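Long-range contacts in pectinesterase (Aspergillus niger, PDB 5C1E), which hydrolyses the methyl esters of pectin, releasing methanol and leaving free galacturonate units in the polysaccharide: residues E1-C10 with L59-S67; S212-G220 with L236-G244. All coordinates share one frame; numbering follows the deposited sequence.

Contact 1 (E1-C10 with L59-S67)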
loop_
_atom_site.group_PDB
_atom_site.type_symbol
_atom_site.label_atom_id
_atom_site.label_comp_id
_atom_site.label_asym_id
_atom_site.label_seq_id
_atom_site.Cartn_x
_atom_site.Cartn_y
_atom_site.Cartn_z
ATOM N N GLU A 1 -9.667 -13.051 15.096
ATOM C CA GLU A 1 -10.855 -13.801 14.608
ATOM C C GLU A 1 -10.449 -14.655 13.414
ATOM O O GLU A 1 -9.478 -14.340 12.730
ATOM C CB GLU A 1 -11.984 -12.824 14.236
ATOM C CG GLU A 1 -12.918 -13.316 13.148
ATOM C CD GLU A 1 -13.963 -12.297 12.737
ATOM O OE1 GLU A 1 -14.208 -12.166 11.508
ATOM O OE2 GLU A 1 -14.532 -11.643 13.643
ATOM N N SER A 2 -11.190 -15.734 13.171
ATOM C CA SER A 2 -11.081 -16.474 11.918
ATOM C C SER A 2 -12.250 -16.047 11.026
ATOM O O SER A 2 -13.357 -15.864 11.516
ATOM C CB SER A 2 -11.110 -17.991 12.165
ATOM O OG SER A 2 -10.069 -18.426 13.044
ATOM N N ARG A 3 -12.010 -15.834 9.736
ATOM C CA ARG A 3 -13.099 -15.568 8.804
ATOM C C ARG A 3 -13.149 -16.680 7.768
ATOM O O ARG A 3 -12.359 -16.694 6.819
ATOM C CB ARG A 3 -12.944 -14.203 8.134
ATOM C CG ARG A 3 -14.102 -13.872 7.196
ATOM C CD ARG A 3 -13.860 -12.588 6.401
ATOM N NE ARG A 3 -13.494 -11.486 7.278
ATOM C CZ ARG A 3 -12.307 -10.869 7.293
ATOM N NH1 ARG A 3 -11.310 -11.204 6.440
ATOM N NH2 ARG A 3 -12.115 -9.893 8.190
ATOM N N THR A 4 -14.055 -17.635 7.969
ATOM C CA THR A 4 -14.107 -18.832 7.131
ATOM C C THR A 4 -15.449 -19.021 6.441
ATOM O O THR A 4 -15.709 -20.061 5.843
ATOM C CB THR A 4 -13.757 -20.084 7.941
ATOM O OG1 THR A 4 -14.786 -20.319 8.896
ATOM C CG2 THR A 4 -12.434 -19.877 8.669
ATOM N N SER A 5 -16.296 -17.998 6.507
ATOM C CA SER A 5 -17.512 -17.956 5.714
ATOM C C SER A 5 -17.928 -16.506 5.586
ATOM O O SER A 5 -17.348 -15.619 6.239
ATOM C CB SER A 5 -18.617 -18.786 6.350
ATOM O OG SER A 5 -19.006 -18.215 7.575
ATOM N N ALA A 6 -18.912 -16.251 4.732
ATOM C CA ALA A 6 -19.271 -14.872 4.410
ATOM C C ALA A 6 -19.829 -14.137 5.616
ATOM O O ALA A 6 -20.734 -14.626 6.271
ATOM C CB ALA A 6 -20.275 -14.837 3.273
ATOM N N PRO A 7 -19.276 -12.960 5.931
ATOM C CA PRO A 7 -19.970 -12.166 6.923
ATOM C C PRO A 7 -21.393 -11.790 6.483
ATOM O O PRO A 7 -21.778 -11.962 5.313
ATOM C CB PRO A 7 -19.087 -10.928 7.066
ATOM C CG PRO A 7 -17.726 -11.380 6.663
ATOM C CD PRO A 7 -17.970 -12.390 5.574
ATOM N N SER A 8 -22.149 -11.274 7.442
ATOM C CA SER A 8 -23.551 -10.953 7.252
ATOM C C SER A 8 -23.764 -10.120 5.994
ATOM O O SER A 8 -23.165 -9.074 5.832
ATOM C CB SER A 8 -24.089 -10.167 8.457
ATOM O OG SER A 8 -25.496 -10.048 8.349
ATOM N N GLY A 9 -24.610 -10.615 5.105
ATOM C CA GLY A 9 -25.025 -9.873 3.925
ATOM C C GLY A 9 -24.080 -9.894 2.745
ATOM O O GLY A 9 -24.424 -9.357 1.697
ATOM N N CYS A 10 -22.901 -10.510 2.876
ATOM C CA CYS A 10 -21.913 -10.420 1.800
ATOM C C CYS A 10 -22.215 -11.380 0.664
ATOM O O CYS A 10 -22.736 -12.458 0.889
ATOM C CB CYS A 10 -20.478 -10.658 2.300
ATOM S SG CYS A 10 -19.933 -9.497 3.570
ATOM N N LEU A 59 -14.354 -5.636 0.798
ATOM C CA LEU A 59 -13.946 -6.926 0.269
ATOM C C LEU A 59 -13.175 -7.710 1.343
ATOM O O LEU A 59 -12.166 -7.219 1.856
ATOM C CB LEU A 59 -13.069 -6.691 -0.952
ATOM C CG LEU A 59 -12.639 -7.831 -1.865
ATOM C CD1 LEU A 59 -13.793 -8.617 -2.485
ATOM C CD2 LEU A 59 -11.799 -7.200 -2.966
ATOM N N TYR A 60 -13.671 -8.897 1.698
ATOM C CA TYR A 60 -13.077 -9.719 2.742
ATOM C C TYR A 60 -12.497 -10.971 2.157
ATOM O O TYR A 60 -13.174 -11.662 1.405
ATOM C CB TYR A 60 -14.138 -10.209 3.713
ATOM C CG TYR A 60 -14.863 -9.177 4.509
ATOM C CD1 TYR A 60 -14.250 -8.547 5.578
ATOM C CD2 TYR A 60 -16.187 -8.873 4.238
ATOM C CE1 TYR A 60 -14.939 -7.624 6.357
ATOM C CE2 TYR A 60 -16.874 -7.954 5.008
ATOM C CZ TYR A 60 -16.244 -7.338 6.072
ATOM O OH TYR A 60 -16.930 -6.414 6.820
ATOM N N GLY A 61 -11.285 -11.312 2.570
ATOM C CA GLY A 61 -10.677 -12.582 2.216
ATOM C C GLY A 61 -10.770 -13.597 3.335
ATOM O O GLY A 61 -10.741 -13.259 4.516
ATOM N N GLU A 62 -10.876 -14.854 2.947
ATOM C CA GLU A 62 -10.871 -15.970 3.883
ATOM C C GLU A 62 -9.530 -16.063 4.586
ATOM O O GLU A 62 -8.483 -15.974 3.938
ATOM C CB GLU A 62 -11.157 -17.280 3.129
ATOM C CG GLU A 62 -11.126 -18.505 4.017
ATOM C CD GLU A 62 -11.417 -19.799 3.286
ATOM O OE1 GLU A 62 -11.754 -19.777 2.107
ATOM O OE2 GLU A 62 -11.289 -20.865 3.923
ATOM N N THR A 63 -9.559 -16.213 5.910
ATOM C CA THR A 63 -8.337 -16.435 6.683
ATOM C C THR A 63 -8.607 -16.979 8.075
ATOM O O THR A 63 -9.612 -16.647 8.676
ATOM C CB THR A 63 -7.506 -15.127 6.822
ATOM O OG1 THR A 63 -6.342 -15.378 7.614
ATOM C CG2 THR A 63 -8.315 -14.008 7.455
ATOM N N THR A 64 -7.686 -17.805 8.581
ATOM C CA THR A 64 -7.765 -18.319 9.946
ATOM C C THR A 64 -7.454 -17.245 10.998
ATOM O O THR A 64 -7.797 -17.413 12.163
ATOM C CB THR A 64 -6.830 -19.545 10.156
ATOM O OG1 THR A 64 -7.224 -20.262 11.330
ATOM C CG2 THR A 64 -5.376 -19.121 10.275
ATOM N N ASP A 65 -6.820 -16.145 10.581
ATOM C CA ASP A 65 -6.416 -15.063 11.492
ATOM C C ASP A 65 -6.462 -13.728 10.743
ATOM O O ASP A 65 -5.554 -13.379 9.974
ATOM C CB ASP A 65 -5.008 -15.339 12.046
ATOM C CG ASP A 65 -4.564 -14.316 13.088
ATOM O OD1 ASP A 65 -5.282 -13.325 13.314
ATOM O OD2 ASP A 65 -3.490 -14.532 13.702
ATOM N N THR A 66 -7.528 -12.980 10.977
ATOM C CA THR A 66 -7.750 -11.698 10.317
ATOM C C THR A 66 -6.753 -10.613 10.747
ATOM O O THR A 66 -6.614 -9.610 10.042
ATOM C CB THR A 66 -9.162 -11.170 10.615
ATOM O OG1 THR A 66 -9.334 -11.078 12.028
ATOM C CG2 THR A 66 -10.232 -12.083 10.051
ATOM N N SER A 67 -6.086 -10.812 11.894
ATOM C CA SER A 67 -5.194 -9.813 12.491
ATOM C C SER A 67 -3.837 -9.688 11.777
ATOM O O SER A 67 -3.059 -8.753 12.047
ATOM C CB SER A 67 -4.978 -10.138 13.981
ATOM O OG SER A 67 -4.051 -11.207 14.134
HETATM O O HOH W 1 -7.241 -13.158 15.313
#
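Arg3 and Thr63 exchange backbone hydrogen bonds in both directions, Arg3 N to Thr63 O at 2.7 Å and Thr63 N to Arg3 O at 3.0 Å, an isolated antiparallel bridge. The pairing of the chains continues toward the terminus: Thr66 N reaches Glu1 O almost linearly (167° at the hydrogen), and the Ser2 hydroxyl gives its proton to Thr64 O at 2.6 Å, tilted out of the carbonyl plane. Next to Thr64, Asp65 OD1 closes an Asx turn by accepting from Ser67 N, and takes a second bond from Ser67 OG.

Inward from this seam runs the side chain of Arg3. CG lies anti to the backbone N (chi1 -178°), and a bend at chi3 turns the guanidinium between Tyr60 and Thr66. NH1 donates to Gly61 O at 2.9 Å, the acceptor lying in the guanidinium plane, and also bonds Asn105. Tyr60 CD1 lies over one face, with ring and guanidinium planes 37° apart, and Thr66 CG2 over the other, 3.4 Å from Arg3 NH2; with the NH1 bond they hold the guanidinium in place.

Farther along, Pro7 CG makes a CH-pi contact over a face of the Tyr60 ring, 4.0 Å from its centroid, while Cys10 SG, disulfide-bonded to Cys37, meets the ring edge 3.7 Å from CE2. The N-terminal arm thus lies against the end of strand 57-61 and the loop leaving it, beside the first coils of the right-handed parallel beta-helix characteristic of pectin methylesterases.

Contact 2 (S212-G220 with L236-G244)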
loop_
_atom_site.group_PDB
_atom_site.type_symbol
_atom_site.label_atom_id
_atom_site.label_comp_id
_atom_site.label_asym_id
_atom_site.label_seq_id
_atom_site.Cartn_x
_atom_site.Cartn_y
_atom_site.Cartn_z
ATOM N N SER A 212 20.248 -10.241 -0.471
ATOM C CA SER A 212 21.237 -9.468 0.290
ATOM C C SER A 212 21.295 -8.037 -0.257
ATOM O O SER A 212 21.709 -7.810 -1.403
ATOM C CB SER A 212 22.622 -10.115 0.188
ATOM O OG SER A 212 22.973 -10.317 -1.174
ATOM N N LEU A 213 20.903 -7.089 0.587
ATOM C CA LEU A 213 20.715 -5.699 0.190
ATOM C C LEU A 213 21.301 -4.734 1.219
ATOM O O LEU A 213 20.821 -3.614 1.354
ATOM C CB LEU A 213 19.224 -5.418 0.042
ATOM C CG LEU A 213 18.492 -6.196 -1.053
ATOM C CD1 LEU A 213 17.006 -5.903 -0.993
ATOM C CD2 LEU A 213 19.051 -5.850 -2.426
ATOM N N THR A 214 22.332 -5.163 1.949
ATOM C CA THR A 214 22.903 -4.307 2.982
ATOM C C THR A 214 23.286 -2.956 2.384
ATOM O O THR A 214 24.021 -2.896 1.417
ATOM C CB THR A 214 24.116 -4.972 3.656
ATOM O OG1 THR A 214 23.679 -6.199 4.249
ATOM C CG2 THR A 214 24.714 -4.063 4.747
ATOM N N GLU A 215 22.755 -1.886 2.966
ATOM C CA GLU A 215 23.022 -0.503 2.534
ATOM C C GLU A 215 22.665 -0.192 1.073
ATOM O O GLU A 215 23.162 0.780 0.516
ATOM C CB GLU A 215 24.483 -0.118 2.836
ATOM C CG GLU A 215 24.770 -0.173 4.328
ATOM C CD GLU A 215 26.095 0.433 4.747
ATOM O OE1 GLU A 215 26.878 0.864 3.885
ATOM O OE2 GLU A 215 26.335 0.497 5.960
ATOM N N GLU A 216 21.765 -0.975 0.467
ATOM C CA GLU A 216 21.375 -0.744 -0.927
ATOM C C GLU A 216 19.965 -0.186 -1.090
ATOM O O GLU A 216 19.474 -0.054 -2.217
ATOM C CB GLU A 216 21.489 -2.040 -1.726
ATOM C CG GLU A 216 22.883 -2.627 -1.708
ATOM C CD GLU A 216 23.067 -3.776 -2.677
ATOM O OE1 GLU A 216 22.079 -4.302 -3.220
ATOM O OE2 GLU A 216 24.238 -4.139 -2.889
ATOM N N VAL A 217 19.294 0.107 0.017
ATOM C CA VAL A 217 17.904 0.554 -0.042
ATOM C C VAL A 217 17.823 1.965 0.534
ATOM O O VAL A 217 18.479 2.288 1.533
ATOM C CB VAL A 217 16.948 -0.439 0.674
ATOM C CG1 VAL A 217 15.514 0.064 0.690
ATOM C CG2 VAL A 217 16.982 -1.796 -0.014
ATOM N N TYR A 218 17.019 2.801 -0.102
ATOM C CA TYR A 218 16.762 4.146 0.390
ATOM C C TYR A 218 15.335 4.275 0.880
ATOM O O TYR A 218 14.419 3.620 0.380
ATOM C CB TYR A 218 17.026 5.169 -0.721
ATOM C CG TYR A 218 18.482 5.214 -1.153
ATOM C CD1 TYR A 218 19.398 6.014 -0.494
ATOM C CD2 TYR A 218 18.924 4.450 -2.221
ATOM C CE1 TYR A 218 20.735 6.057 -0.888
ATOM C CE2 TYR A 218 20.250 4.479 -2.627
ATOM C CZ TYR A 218 21.150 5.287 -1.960
ATOM O OH TYR A 218 22.462 5.307 -2.371
ATOM N N LEU A 219 15.155 5.115 1.882
ATOM C CA LEU A 219 13.852 5.361 2.460
ATOM C C LEU A 219 12.934 6.010 1.414
ATOM O O LEU A 219 11.709 5.803 1.405
ATOM C CB LEU A 219 14.006 6.266 3.681
ATOM C CG LEU A 219 14.787 5.677 4.863
ATOM C CD1 LEU A 219 15.094 6.781 5.862
ATOM C CD2 LEU A 219 14.029 4.527 5.523
ATOM N N GLY A 220 13.538 6.775 0.518
ATOM C CA GLY A 220 12.776 7.387 -0.540
ATOM C C GLY A 220 13.585 8.261 -1.468
ATOM O O GLY A 220 14.781 8.536 -1.233
ATOM N N LEU A 236 14.172 -0.264 11.219
ATOM C CA LEU A 236 14.862 -0.180 9.932
ATOM C C LEU A 236 16.051 -1.120 9.957
ATOM O O LEU A 236 16.978 -0.932 10.771
ATOM C CB LEU A 236 15.352 1.236 9.698
ATOM C CG LEU A 236 14.293 2.348 9.701
ATOM C CD1 LEU A 236 15.029 3.664 9.539
ATOM C CD2 LEU A 236 13.274 2.139 8.595
ATOM N N SER A 237 16.036 -2.131 9.088
ATOM C CA SER A 237 17.134 -3.092 9.052
ATOM C C SER A 237 18.367 -2.494 8.365
ATOM O O SER A 237 18.322 -1.372 7.839
ATOM C CB SER A 237 16.704 -4.382 8.356
ATOM O OG SER A 237 16.802 -4.275 6.950
ATOM N N ASP A 238 19.447 -3.269 8.328
ATOM C CA ASP A 238 20.691 -2.815 7.701
ATOM C C ASP A 238 20.616 -2.631 6.186
ATOM O O ASP A 238 21.603 -2.252 5.573
ATOM C CB ASP A 238 21.866 -3.739 8.061
ATOM C CG ASP A 238 21.812 -5.095 7.359
ATOM O OD1 ASP A 238 20.833 -5.416 6.649
ATOM O OD2 ASP A 238 22.781 -5.860 7.536
ATOM N N ILE A 239 19.459 -2.879 5.571
ATOM C CA ILE A 239 19.295 -2.523 4.154
ATOM C C ILE A 239 19.371 -1.023 3.873
ATOM O O ILE A 239 19.705 -0.628 2.757
ATOM C CB ILE A 239 17.996 -3.091 3.526
ATOM C CG1 ILE A 239 16.725 -2.512 4.182
ATOM C CG2 ILE A 239 18.018 -4.615 3.598
ATOM C CD1 ILE A 239 15.451 -2.874 3.446
ATOM N N ILE A 240 19.066 -0.191 4.864
ATOM C CA ILE A 240 19.009 1.261 4.630
ATOM C C ILE A 240 20.398 1.876 4.477
ATOM O O ILE A 240 21.237 1.819 5.387
ATOM C CB ILE A 240 18.194 1.994 5.720
ATOM C CG1 ILE A 240 16.764 1.434 5.784
ATOM C CG2 ILE A 240 18.183 3.499 5.463
ATOM C CD1 ILE A 240 16.009 1.478 4.470
ATOM N N ASN A 241 20.636 2.467 3.314
ATOM C CA ASN A 241 21.873 3.169 3.051
ATOM C C ASN A 241 22.071 4.291 4.080
ATOM O O ASN A 241 21.123 4.953 4.461
ATOM C CB ASN A 241 21.838 3.725 1.630
ATOM C CG ASN A 241 23.136 4.381 1.235
ATOM O OD1 ASN A 241 23.403 5.515 1.616
ATOM N ND2 ASN A 241 23.971 3.652 0.500
ATOM N N PRO A 242 23.309 4.509 4.545
ATOM C CA PRO A 242 23.537 5.575 5.531
ATOM C C PRO A 242 23.014 6.968 5.154
ATOM O O PRO A 242 22.603 7.709 6.034
ATOM C CB PRO A 242 25.054 5.597 5.670
ATOM C CG PRO A 242 25.472 4.194 5.407
ATOM C CD PRO A 242 24.460 3.590 4.464
ATOM N N LYS A 243 23.030 7.315 3.871
ATOM C CA LYS A 243 22.462 8.598 3.421
ATOM C C LYS A 243 20.933 8.684 3.606
ATOM O O LYS A 243 20.367 9.784 3.631
ATOM C CB LYS A 243 22.869 8.893 1.981
ATOM C CG LYS A 243 24.379 8.955 1.776
ATOM C CD LYS A 243 24.784 9.394 0.377
ATOM C CE LYS A 243 24.245 8.495 -0.738
ATOM N NZ LYS A 243 24.794 7.111 -0.727
ATOM N N GLY A 244 20.276 7.528 3.694
ATOM C CA GLY A 244 18.848 7.436 3.979
ATOM C C GLY A 244 17.969 7.698 2.767
ATOM O O GLY A 244 17.093 6.891 2.431
#
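Val217 and Ile239 to Asn241 form the tight centre of this contact. Val217 N donates to Ile239 O at 2.9 Å, and Asn241 N returns a nearly straight bond (170°) to Val217 O, within the carbonyl plane. Beneath these bonds the side chains of Val217 and Ile239 run alongside each other in the same direction, with Val217 CG2 3.9 Å from Ile239 CB. Leu219 CD2 touches both Ile240 CD1, at 3.8 Å, and Leu236 CD2, its side chain crossing each of theirs at about a right angle. Leu219 N donates to Gly244 O at 2.7 Å; Gly244, at positive phi, ends a type I turn begun at Asn241.

Both segments belong to the parallel beta-helix: 212-220 enters strand 217-220, the outermost of its sheet, and 236-244 is the loop after strand 235-236, edge strand of another sheet. The loop lies along the outermost strand, probably in the place a strand of a further coil would take, while Ile239 and Ile240 also pack on Ile205 of strand 204-207.

Asn241 marks the passage toward solvent. With CG anti to the backbone N (chi1 -176°), its CB sits over the Tyr218 ring face, ND2 donates to Glu215 O at 3.0 Å, and OD1 accepts from both Lys243 N and Lys243 NZ, a double grip that includes an Asx turn. Lys243 NZ, at the ring edge, adds only a weak bond to Tyr218 OH. Outermost, the extended Glu215 lays its carboxylate against the Pro242 ring, Glu215 CD 3.6 Å from Pro242 CD, and Thr214 OG1 makes a weak, 3.4 Å bond to Asp238 OD2, both residues being exposed.

Overall arrangement
Contacts 1 and 2 lie on opposite sides of the chain's centre, their own centres 36 Å apart and their nearest atoms about 19 Å apart, so neither touches the other. They follow in series along the chain and sit toward the two ends of the parallel beta-helix: 1-10 with 59-67 near its first coils, 212-220 with 236-244 near its last. Contact 2 is the one close to the probable catalytic centre, Gly220 lying about 7 Å from the side chain of the predicted active-site Asp161. Contact 1 is remote from that site; its Tyr60 side chain is about 12 Å from the N-acetylglucosamine stub of the glycan attached to the protein.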